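Glycoside transferase (Listeria monocytogenes, PDB 6R2M) is an extracellular glycoside hydrolase that probably breaks glycosidic bonds in the exopolysaccharide of Listeria monocytogenes. Local coordinates at residues Asp187-Glu192 with Val207-Gln212; Lys243-Tyr248 with Ser256-Ser261; Glu260-Tyr265 with Glu286-Met291. One frame throughout, in Å; residues are numbered along the deposited sequence.

Interaction 1. Residues Asp187-Glu192 with Val207-Gln212; sequences DPFFTE and VNMIDQ
Q212, in the first turn of helix 209-223, carries this buried contact through the amide at the end of its side chain. From CB the chain leaves with CG anti to the carbonyl carbon, and a bend at chi2 (-74°) turns CD toward the extended backbone at F189 and F190. Q212 CD passes 3.9 Å from F189 CB, and the amide plane lies nearly perpendicular to the F189 ring. At the tip the two polar atoms separate. OE1 takes the backbone N-H of F190, with Q212 OE1 to F190 N at 2.8 Å; the bond (153° at hydrogen) falls in the carbonyl plane on a lone pair. NE2 donates to the carbonyl of the same residue, Q212 NE2 to F190 O 3.0 Å, almost straight at 172° and practically within the amide plane. This pair fixes the rotation of the amide. A third, weak bond runs from Q212 NE2 to E192 OE2 at 3.1 Å. That carboxylate is held more firmly at its other oxygen, which accepts from the backbone N of A202, while OE2 also accepts from water 1, itself bound by the N-H of N208. Beside this polar network, V207 CG2 sits over one face of the F189 ring, 3.8 Å from its centroid, and P188 CG lies on the opposite face. M209, its chain folded at chi2 and chi3, brings SD obliquely to 4.1 Å from F189 CE1, a Met-aromatic contact, and F233 of helix 228-241 meets the same ring edge-to-face. Overall, the glutamine amide pairs with both the N-H and the C=O of one extended residue as a neighbouring strand would, tying an irregular loop to the N-terminal turn of a helix that N208 caps.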
loop_
_atom_site.group_PDB
_atom_site.type_symbol
_atom_site.label_atom_id
_atom_site.label_comp_id
_atom_site.label_asym_id
_atom_site.label_seq_id
_atom_site.Cartn_x
_atom_site.Cartn_y
_atom_site.Cartn_z
ATOM N N ASP A 187 19.389 -7.229 -8.288
ATOM C CA ASP A 187 20.358 -8.166 -8.871
ATOM C C ASP A 187 20.068 -9.640 -8.583
ATOM O O ASP A 187 20.947 -10.360 -8.084
ATOM C CB ASP A 187 21.765 -7.812 -8.383
ATOM C CG ASP A 187 22.858 -8.432 -9.241
ATOM O OD1 ASP A 187 22.616 -8.677 -10.442
ATOM O OD2 ASP A 187 23.959 -8.691 -8.700
ATOM N N PRO A 188 18.876 -10.152 -8.925
ATOM C CA PRO A 188 17.772 -9.477 -9.620
ATOM C C PRO A 188 16.746 -8.859 -8.665
ATOM O O PRO A 188 15.770 -8.283 -9.140
ATOM C CB PRO A 188 17.146 -10.614 -10.433
ATOM C CG PRO A 188 17.298 -11.792 -9.515
ATOM C CD PRO A 188 18.594 -11.588 -8.745
ATOM N N PHE A 189 16.967 -8.978 -7.355
ATOM C CA PHE A 189 16.068 -8.418 -6.359
ATOM C C PHE A 189 16.636 -7.129 -5.791
ATOM O O PHE A 189 17.851 -6.955 -5.686
ATOM C CB PHE A 189 15.827 -9.411 -5.225
ATOM C CG PHE A 189 15.370 -10.753 -5.698
ATOM C CD1 PHE A 189 14.081 -10.925 -6.198
ATOM C CD2 PHE A 189 16.224 -11.850 -5.634
ATOM C CE1 PHE A 189 13.651 -12.173 -6.638
ATOM C CE2 PHE A 189 15.794 -13.102 -6.069
ATOM C CZ PHE A 189 14.505 -13.254 -6.568
ATOM N N PHE A 190 15.731 -6.232 -5.411
ATOM C CA PHE A 190 16.127 -4.964 -4.815
ATOM C C PHE A 190 16.639 -5.180 -3.398
ATOM O O PHE A 190 16.077 -5.978 -2.636
ATOM C CB PHE A 190 14.940 -4.010 -4.741
ATOM C CG PHE A 190 14.455 -3.520 -6.066
ATOM C CD1 PHE A 190 15.033 -2.419 -6.667
ATOM C CD2 PHE A 190 13.363 -4.130 -6.693
ATOM C CE1 PHE A 190 14.559 -1.948 -7.877
ATOM C CE2 PHE A 190 12.892 -3.664 -7.911
ATOM C CZ PHE A 190 13.481 -2.577 -8.498
ATOM N N THR A 191 17.687 -4.433 -3.036
ATOM C CA THR A 191 18.022 -4.241 -1.629
ATOM C C THR A 191 16.929 -3.402 -0.990
ATOM O O THR A 191 16.708 -2.260 -1.406
ATOM C CB THR A 191 19.353 -3.511 -1.483
ATOM O OG1 THR A 191 19.336 -2.366 -2.339
ATOM C CG2 THR A 191 20.514 -4.405 -1.845
ATOM N N GLU A 192 16.258 -3.947 0.017
ATOM C CA GLU A 192 15.049 -3.300 0.507
ATOM C C GLU A 192 15.311 -2.167 1.481
ATOM O O GLU A 192 14.414 -1.343 1.694
ATOM C CB GLU A 192 14.147 -4.320 1.205
ATOM C CG GLU A 192 13.701 -5.455 0.299
ATOM C CD GLU A 192 14.554 -6.707 0.445
ATOM O OE1 GLU A 192 15.743 -6.592 0.813
ATOM O OE2 GLU A 192 14.025 -7.818 0.201
ATOM N N VAL A 207 13.541 -12.983 -0.038
ATOM C CA VAL A 207 12.842 -11.748 -0.383
ATOM C C VAL A 207 11.346 -12.013 -0.372
ATOM O O VAL A 207 10.891 -13.103 -0.738
ATOM C CB VAL A 207 13.271 -11.166 -1.746
ATOM C CG1 VAL A 207 14.738 -10.745 -1.702
ATOM C CG2 VAL A 207 13.022 -12.162 -2.859
ATOM N N ASN A 208 10.584 -11.009 0.053
ATOM C CA ASN A 208 9.127 -11.035 0.007
ATOM C C ASN A 208 8.679 -10.255 -1.228
ATOM O O ASN A 208 8.989 -9.067 -1.356
ATOM C CB ASN A 208 8.568 -10.417 1.288
ATOM C CG ASN A 208 7.071 -10.537 1.395
ATOM O OD1 ASN A 208 6.348 -10.297 0.434
ATOM N ND2 ASN A 208 6.592 -10.906 2.574
ATOM N N MET A 209 7.967 -10.921 -2.144
ATOM C CA MET A 209 7.664 -10.279 -3.420
ATOM C C MET A 209 6.617 -9.172 -3.304
ATOM O O MET A 209 6.514 -8.355 -4.226
ATOM C CB MET A 209 7.229 -11.330 -4.446
ATOM C CG MET A 209 8.384 -12.236 -4.893
ATOM S SD MET A 209 9.714 -11.336 -5.738
ATOM C CE MET A 209 8.948 -11.094 -7.330
ATOM N N ILE A 210 5.831 -9.123 -2.222
ATOM C CA ILE A 210 5.015 -7.930 -1.986
ATOM C C ILE A 210 5.914 -6.709 -1.872
ATOM O O ILE A 210 5.697 -5.685 -2.532
ATOM C CB ILE A 210 4.157 -8.082 -0.716
ATOM C CG1 ILE A 210 3.143 -9.202 -0.892
ATOM C CG2 ILE A 210 3.470 -6.745 -0.391
ATOM C CD1 ILE A 210 2.290 -9.420 0.367
ATOM N N ASP A 211 6.932 -6.796 -1.021
ATOM C CA ASP A 211 7.831 -5.661 -0.843
ATOM C C ASP A 211 8.613 -5.375 -2.120
ATOM O O ASP A 211 8.759 -4.208 -2.517
ATOM C CB ASP A 211 8.761 -5.921 0.333
ATOM C CG ASP A 211 7.994 -6.272 1.604
ATOM O OD1 ASP A 211 6.858 -5.777 1.745
ATOM O OD2 ASP A 211 8.524 -7.026 2.435
ATOM N N GLN A 212 9.068 -6.426 -2.809
ATOM C CA GLN A 212 9.784 -6.223 -4.063
ATOM C C GLN A 212 8.909 -5.521 -5.099
ATOM O O GLN A 212 9.389 -4.637 -5.813
ATOM C CB GLN A 212 10.295 -7.553 -4.605
ATOM C CG GLN A 212 11.383 -8.216 -3.742
ATOM C CD GLN A 212 12.733 -7.521 -3.876
ATOM O OE1 GLN A 212 13.110 -7.130 -4.972
ATOM N NE2 GLN A 212 13.458 -7.372 -2.765
HETATM O O HOH W 1 11.779 -8.727 1.314
#

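Interaction 2. Residues Lys243-Tyr248 with Ser256-Ser261; sequences KVYARY and SSENES
The connection that leaves strand 247-249 and leads into helix 262-274 doubles back here along the chain that enters the strand, so 256-261 runs antiparallel to 243-248. Two backbone hydrogen bonds document the pairing. A246 N donates to N259 O at 2.9 Å (166°), in the plane of the acceptor carbonyl; S256 N donates to R247 O, also at 2.9 Å, but from 40° above the carbonyl plane, so it misses the lone-pair direction. Water 6, between the two bonds, accepts from R247 N and lies near S257 O and N259 O. The bend in 256-261 is an ST turn: S257 OG accepts from N259 N at 3.1 Å. The carbonyl oxygens of E258 and N259 lie at the edge of the Y245 ring, near its plane, with Y245 CD1 3.3 Å from E258 O. The E258 chain runs alongside the Y245 ring toward its hydroxyl, and water 3 joins Y245 OH, E258 OE1 and K243 NZ. K243 is extended beyond CG and passes across the E260 chain. Its aliphatic part does much of the touching, K243 CG coming to 3.5 Å from E260 OE2, whereas the ion pair K243 NZ to E260 OE1 is long at 3.5 Å and is supplemented by water 2, bound to both atoms and to E258 O. OE2 of the same carboxylate belongs to Y265 and K290. A246 CB packs on CB of S261, the N-cap residue whose OG accepts from V264 N. Within 243-248, Y248 OH accepts an almost straight bond from Y245 N at 2.9 Å (175°) and also pairs with E237 OE1.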
loop_
_atom_site.group_PDB
_atom_site.type_symbol
_atom_site.label_atom_id
_atom_site.label_comp_id
_atom_site.label_asym_id
_atom_site.label_seq_id
_atom_site.Cartn_x
_atom_site.Cartn_y
_atom_site.Cartn_z
ATOM N N LYS A 243 3.639 -18.296 -13.395
ATOM C CA LYS A 243 3.345 -17.815 -12.052
ATOM C C LYS A 243 4.485 -16.913 -11.612
ATOM O O LYS A 243 5.589 -16.962 -12.161
ATOM C CB LYS A 243 3.210 -18.947 -11.027
ATOM C CG LYS A 243 2.136 -19.980 -11.302
ATOM C CD LYS A 243 2.200 -21.067 -10.232
ATOM C CE LYS A 243 1.109 -22.097 -10.419
ATOM N NZ LYS A 243 1.138 -23.085 -9.307
ATOM N N VAL A 244 4.218 -16.121 -10.577
ATOM C CA VAL A 244 5.261 -15.482 -9.786
ATOM C C VAL A 244 4.986 -15.838 -8.333
ATOM O O VAL A 244 3.858 -15.681 -7.855
ATOM C CB VAL A 244 5.304 -13.956 -9.996
ATOM C CG1 VAL A 244 6.342 -13.313 -9.066
ATOM C CG2 VAL A 244 5.622 -13.606 -11.460
ATOM N N TYR A 245 5.985 -16.370 -7.648
ATOM C CA TYR A 245 5.741 -16.899 -6.318
ATOM C C TYR A 245 5.835 -15.805 -5.261
ATOM O O TYR A 245 6.365 -14.715 -5.500
ATOM C CB TYR A 245 6.718 -18.037 -6.036
ATOM C CG TYR A 245 6.419 -19.223 -6.922
ATOM C CD1 TYR A 245 5.334 -20.037 -6.659
ATOM C CD2 TYR A 245 7.196 -19.497 -8.039
ATOM C CE1 TYR A 245 5.044 -21.126 -7.477
ATOM C CE2 TYR A 245 6.917 -20.586 -8.855
ATOM C CZ TYR A 245 5.841 -21.387 -8.567
ATOM O OH TYR A 245 5.558 -22.464 -9.383
ATOM N N ALA A 246 5.293 -16.111 -4.074
ATOM C CA ALA A 246 5.191 -15.118 -3.010
ATOM C C ALA A 246 6.540 -14.755 -2.409
ATOM O O ALA A 246 6.731 -13.606 -1.987
ATOM C CB ALA A 246 4.261 -15.625 -1.912
ATOM N N ARG A 247 7.464 -15.711 -2.318
ATOM C CA ARG A 247 8.758 -15.467 -1.691
ATOM C C ARG A 247 9.834 -16.263 -2.408
ATOM O O ARG A 247 9.586 -17.394 -2.827
ATOM C CB ARG A 247 8.762 -15.865 -0.214
ATOM C CG ARG A 247 7.879 -15.009 0.671
ATOM C CD ARG A 247 7.685 -15.652 2.008
ATOM N NE ARG A 247 6.971 -14.773 2.933
ATOM C CZ ARG A 247 5.665 -14.818 3.165
ATOM N NH1 ARG A 247 4.903 -15.701 2.531
ATOM N NH2 ARG A 247 5.117 -13.973 4.032
ATOM N N TYR A 248 11.037 -15.683 -2.520
ATOM C CA TYR A 248 12.150 -16.354 -3.172
ATOM C C TYR A 248 13.401 -16.350 -2.301
ATOM O O TYR A 248 13.614 -15.466 -1.464
ATOM C CB TYR A 248 12.498 -15.700 -4.521
ATOM C CG TYR A 248 11.493 -15.923 -5.618
ATOM C CD1 TYR A 248 10.339 -15.143 -5.700
ATOM C CD2 TYR A 248 11.702 -16.894 -6.584
ATOM C CE1 TYR A 248 9.417 -15.337 -6.704
ATOM C CE2 TYR A 248 10.778 -17.103 -7.595
ATOM C CZ TYR A 248 9.639 -16.318 -7.647
ATOM O OH TYR A 248 8.715 -16.501 -8.645
ATOM N N SER A 256 10.785 -19.937 -2.241
ATOM C CA SER A 256 10.873 -20.535 -0.911
ATOM C C SER A 256 9.908 -21.693 -0.762
ATOM O O SER A 256 10.192 -22.653 -0.042
ATOM C CB SER A 256 10.579 -19.493 0.161
ATOM O OG SER A 256 11.479 -18.411 0.050
ATOM N N SER A 257 8.754 -21.581 -1.406
ATOM C CA SER A 257 7.764 -22.634 -1.538
ATOM C C SER A 257 6.971 -22.295 -2.788
ATOM O O SER A 257 7.206 -21.262 -3.430
ATOM C CB SER A 257 6.869 -22.724 -0.299
ATOM O OG SER A 257 5.910 -21.678 -0.296
ATOM N N GLU A 258 6.003 -23.139 -3.136
ATOM C CA GLU A 258 5.199 -22.791 -4.302
ATOM C C GLU A 258 3.993 -21.930 -3.944
ATOM O O GLU A 258 3.125 -21.713 -4.798
ATOM C CB GLU A 258 4.788 -24.059 -5.059
ATOM C CG GLU A 258 6.028 -24.758 -5.617
ATOM C CD GLU A 258 5.742 -25.720 -6.759
ATOM O OE1 GLU A 258 4.588 -25.791 -7.220
ATOM O OE2 GLU A 258 6.691 -26.409 -7.199
ATOM N N ASN A 259 3.958 -21.370 -2.733
ATOM C CA ASN A 259 2.857 -20.482 -2.376
ATOM C C ASN A 259 2.832 -19.243 -3.269
ATOM O O ASN A 259 3.869 -18.637 -3.564
ATOM C CB ASN A 259 2.970 -20.055 -0.908
ATOM C CG ASN A 259 2.618 -21.172 0.049
ATOM O OD1 ASN A 259 2.410 -22.315 -0.363
ATOM N ND2 ASN A 259 2.574 -20.853 1.339
ATOM N N GLU A 260 1.641 -18.876 -3.706
ATOM C CA GLU A 260 1.432 -17.631 -4.432
ATOM C C GLU A 260 0.791 -16.606 -3.504
ATOM O O GLU A 260 0.261 -16.945 -2.444
ATOM C CB GLU A 260 0.558 -17.869 -5.663
ATOM C CG GLU A 260 1.272 -18.628 -6.780
ATOM C CD GLU A 260 0.297 -19.233 -7.795
ATOM O OE1 GLU A 260 -0.221 -20.336 -7.523
ATOM O OE2 GLU A 260 0.028 -18.597 -8.845
ATOM N N SER A 261 0.858 -15.336 -3.905
ATOM C CA SER A 261 0.343 -14.232 -3.103
ATOM C C SER A 261 -0.668 -13.435 -3.909
ATOM O O SER A 261 -0.369 -12.998 -5.023
ATOM C CB SER A 261 1.461 -13.303 -2.643
ATOM O OG SER A 261 0.939 -12.007 -2.324
HETATM O O HOH W 2 1.336 -22.500 -6.599
HETATM O O HOH W 3 3.403 -24.059 -8.621
HETATM O O HOH W 4 2.102 -14.482 -6.331
HETATM O O HOH W 5 8.096 -24.370 -9.574
HETATM O O HOH W 6 6.392 -18.682 -2.316
#

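Interaction 3. Residues Glu260-Tyr265 with Glu286-Met291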
loop_
_atom_site.group_PDB
_atom_site.type_symbol
_atom_site.label_atom_id
_atom_site.label_comp_id
_atom_site.label_asym_id
_atom_site.label_seq_id
_atom_site.Cartn_x
_atom_site.Cartn_y
_atom_site.Cartn_z
ATOM N N GLU A 260 1.641 -18.876 -3.706
ATOM C CA GLU A 260 1.432 -17.631 -4.432
ATOM C C GLU A 260 0.791 -16.606 -3.504
ATOM O O GLU A 260 0.261 -16.945 -2.444
ATOM C CB GLU A 260 0.558 -17.869 -5.663
ATOM C CG GLU A 260 1.272 -18.628 -6.780
ATOM C CD GLU A 260 0.297 -19.233 -7.795
ATOM O OE1 GLU A 260 -0.221 -20.336 -7.523
ATOM O OE2 GLU A 260 0.028 -18.597 -8.845
ATOM N N SER A 261 0.858 -15.336 -3.905
ATOM C CA SER A 261 0.343 -14.232 -3.103
ATOM C C SER A 261 -0.668 -13.435 -3.909
ATOM O O SER A 261 -0.369 -12.998 -5.023
ATOM C CB SER A 261 1.461 -13.303 -2.643
ATOM O OG SER A 261 0.939 -12.007 -2.324
ATOM N N THR A 262 -1.863 -13.252 -3.340
ATOM C CA THR A 262 -2.863 -12.409 -3.987
ATOM C C THR A 262 -2.337 -10.993 -4.197
ATOM O O THR A 262 -2.456 -10.431 -5.293
ATOM C CB THR A 262 -4.138 -12.403 -3.152
ATOM O OG1 THR A 262 -4.678 -13.726 -3.120
ATOM C CG2 THR A 262 -5.167 -11.469 -3.760
ATOM N N ALA A 263 -1.741 -10.400 -3.154
ATOM C CA ALA A 263 -1.245 -9.033 -3.285
ATOM C C ALA A 263 -0.166 -8.925 -4.359
ATOM O O ALA A 263 -0.126 -7.938 -5.102
ATOM C CB ALA A 263 -0.729 -8.522 -1.940
ATOM N N VAL A 264 0.695 -9.942 -4.476
ATOM C CA VAL A 264 1.729 -9.933 -5.509
ATOM C C VAL A 264 1.109 -9.870 -6.894
ATOM O O VAL A 264 1.560 -9.113 -7.755
ATOM C CB VAL A 264 2.649 -11.153 -5.358
ATOM C CG1 VAL A 264 3.491 -11.317 -6.626
ATOM C CG2 VAL A 264 3.549 -10.942 -4.159
ATOM N N TYR A 265 0.045 -10.641 -7.131
ATOM C CA TYR A 265 -0.576 -10.557 -8.452
ATOM C C TYR A 265 -1.315 -9.240 -8.656
ATOM O O TYR A 265 -1.349 -8.726 -9.785
ATOM C CB TYR A 265 -1.517 -11.737 -8.669
ATOM C CG TYR A 265 -0.767 -13.028 -8.928
ATOM C CD1 TYR A 265 0.307 -13.054 -9.813
ATOM C CD2 TYR A 265 -1.141 -14.214 -8.305
ATOM C CE1 TYR A 265 1.011 -14.231 -10.057
ATOM C CE2 TYR A 265 -0.450 -15.410 -8.554
ATOM C CZ TYR A 265 0.625 -15.401 -9.436
ATOM O OH TYR A 265 1.306 -16.574 -9.686
ATOM N N GLU A 286 -5.498 -12.546 -14.819
ATOM C CA GLU A 286 -6.134 -13.856 -14.703
ATOM C C GLU A 286 -5.611 -14.619 -13.491
ATOM O O GLU A 286 -6.373 -15.347 -12.842
ATOM C CB GLU A 286 -5.923 -14.667 -15.978
ATOM C CG GLU A 286 -6.579 -14.063 -17.208
ATOM C CD GLU A 286 -6.543 -15.000 -18.399
ATOM O OE1 GLU A 286 -6.471 -16.227 -18.187
ATOM O OE2 GLU A 286 -6.583 -14.509 -19.549
ATOM N N LEU A 287 -4.325 -14.455 -13.159
ATOM C CA LEU A 287 -3.785 -15.094 -11.965
ATOM C C LEU A 287 -4.389 -14.491 -10.703
ATOM O O LEU A 287 -4.635 -15.206 -9.723
ATOM C CB LEU A 287 -2.257 -14.977 -11.962
ATOM C CG LEU A 287 -1.569 -15.949 -12.938
ATOM C CD1 LEU A 287 -0.115 -15.552 -13.213
ATOM C CD2 LEU A 287 -1.609 -17.371 -12.372
ATOM N N LEU A 288 -4.642 -13.182 -10.712
ATOM C CA LEU A 288 -5.270 -12.530 -9.567
ATOM C C LEU A 288 -6.704 -13.016 -9.383
ATOM O O LEU A 288 -7.146 -13.262 -8.255
ATOM C CB LEU A 288 -5.219 -11.006 -9.760
ATOM C CG LEU A 288 -5.950 -10.151 -8.741
ATOM C CD1 LEU A 288 -5.300 -10.387 -7.394
ATOM C CD2 LEU A 288 -5.933 -8.659 -9.115
ATOM N N GLU A 289 -7.439 -13.180 -10.482
ATOM C CA GLU A 289 -8.799 -13.706 -10.395
ATOM C C GLU A 289 -8.813 -15.143 -9.883
ATOM O O GLU A 289 -9.745 -15.540 -9.171
ATOM C CB GLU A 289 -9.476 -13.591 -11.769
ATOM C CG GLU A 289 -9.748 -12.126 -12.138
ATOM C CD GLU A 289 -10.027 -11.898 -13.610
ATOM O OE1 GLU A 289 -9.586 -12.716 -14.452
ATOM O OE2 GLU A 289 -10.685 -10.881 -13.923
ATOM N N LYS A 290 -7.772 -15.917 -10.193
ATOM C CA LYS A 290 -7.704 -17.306 -9.755
ATOM C C LYS A 290 -7.541 -17.414 -8.242
ATOM O O LYS A 290 -8.087 -18.330 -7.615
ATOM C CB LYS A 290 -6.554 -18.006 -10.492
ATOM C CG LYS A 290 -6.183 -19.359 -9.935
ATOM C CD LYS A 290 -4.902 -19.948 -10.529
ATOM C CE LYS A 290 -3.690 -19.133 -10.156
ATOM N NZ LYS A 290 -2.350 -19.807 -10.251
ATOM N N MET A 291 -6.793 -16.496 -7.635
ATOM C CA MET A 291 -6.593 -16.552 -6.192
ATOM C C MET A 291 -7.915 -16.447 -5.456
ATOM O O MET A 291 -8.799 -15.676 -5.837
ATOM C CB MET A 291 -5.655 -15.422 -5.749
ATOM C CG MET A 291 -4.323 -15.428 -6.497
ATOM S SD MET A 291 -3.270 -16.860 -6.161
ATOM C CE MET A 291 -3.827 -18.078 -7.273
#
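Y265 and L287 both set CG anti to the carbonyl carbon (chi1 -74° and -76°), which brings the tyrosine ring against the leucine side chain; M291 starts the same way but folds back at chi2 and chi3, so that its sulfur turns to the ring edge. The two segments belong to consecutive antiparallel helices, 262-274 and 278-290, a helical hairpin: the N-terminal turn of the first packs on the C-terminal turn of the second. L287 CB stands over the middle of the Y265 ring, 3.6 Å from the centroid and 1° off its normal, a CH-pi contact, with L287 CD1 reaching Y265 CE1 at 3.6 Å. In the plane of the same ring lies M291 SD, 5.1 Å from the centroid, a Met-aromatic contact at the edge. One turn earlier, T262 OG1 touches M291 CB at 3.3 Å and L288 CD1 approaches T262 O at 3.5 Å. The end of helix 278-290 is also bound by K307 of helix 301-312, which donates to the carbonyls of E289 and M291. E260 OE2 accepts from two donors on different lone pairs: K290 NZ, bent in at chi3, takes the syn one at 3.0 Å as a salt bridge, and Y265 OH takes the anti one at 2.5 Å.

Overall arrangement
Interaction 1 is wholly buried and combines an amide-backbone pair, aromatic packing and one carboxylate with a water. Interactions 2 and 3 are partly buried: the former has backbone bonds, several bridging waters and a long ion pair, the latter a face-on CH-pi contact and a direct salt bridge. Strands 206-208 and 247-249 join interactions 1 and 2 through V207 N to Y248 O, and M209 N to A246 O continues the pairing just past them. Interactions 2 and 3 share E260 and S261, and the hydrogen bond between V244 N and Y265 OH ties the strand's approach to the helical hairpin. V264 packs on M209 and I210, bringing helix 262-274 against the start of helix 209-223.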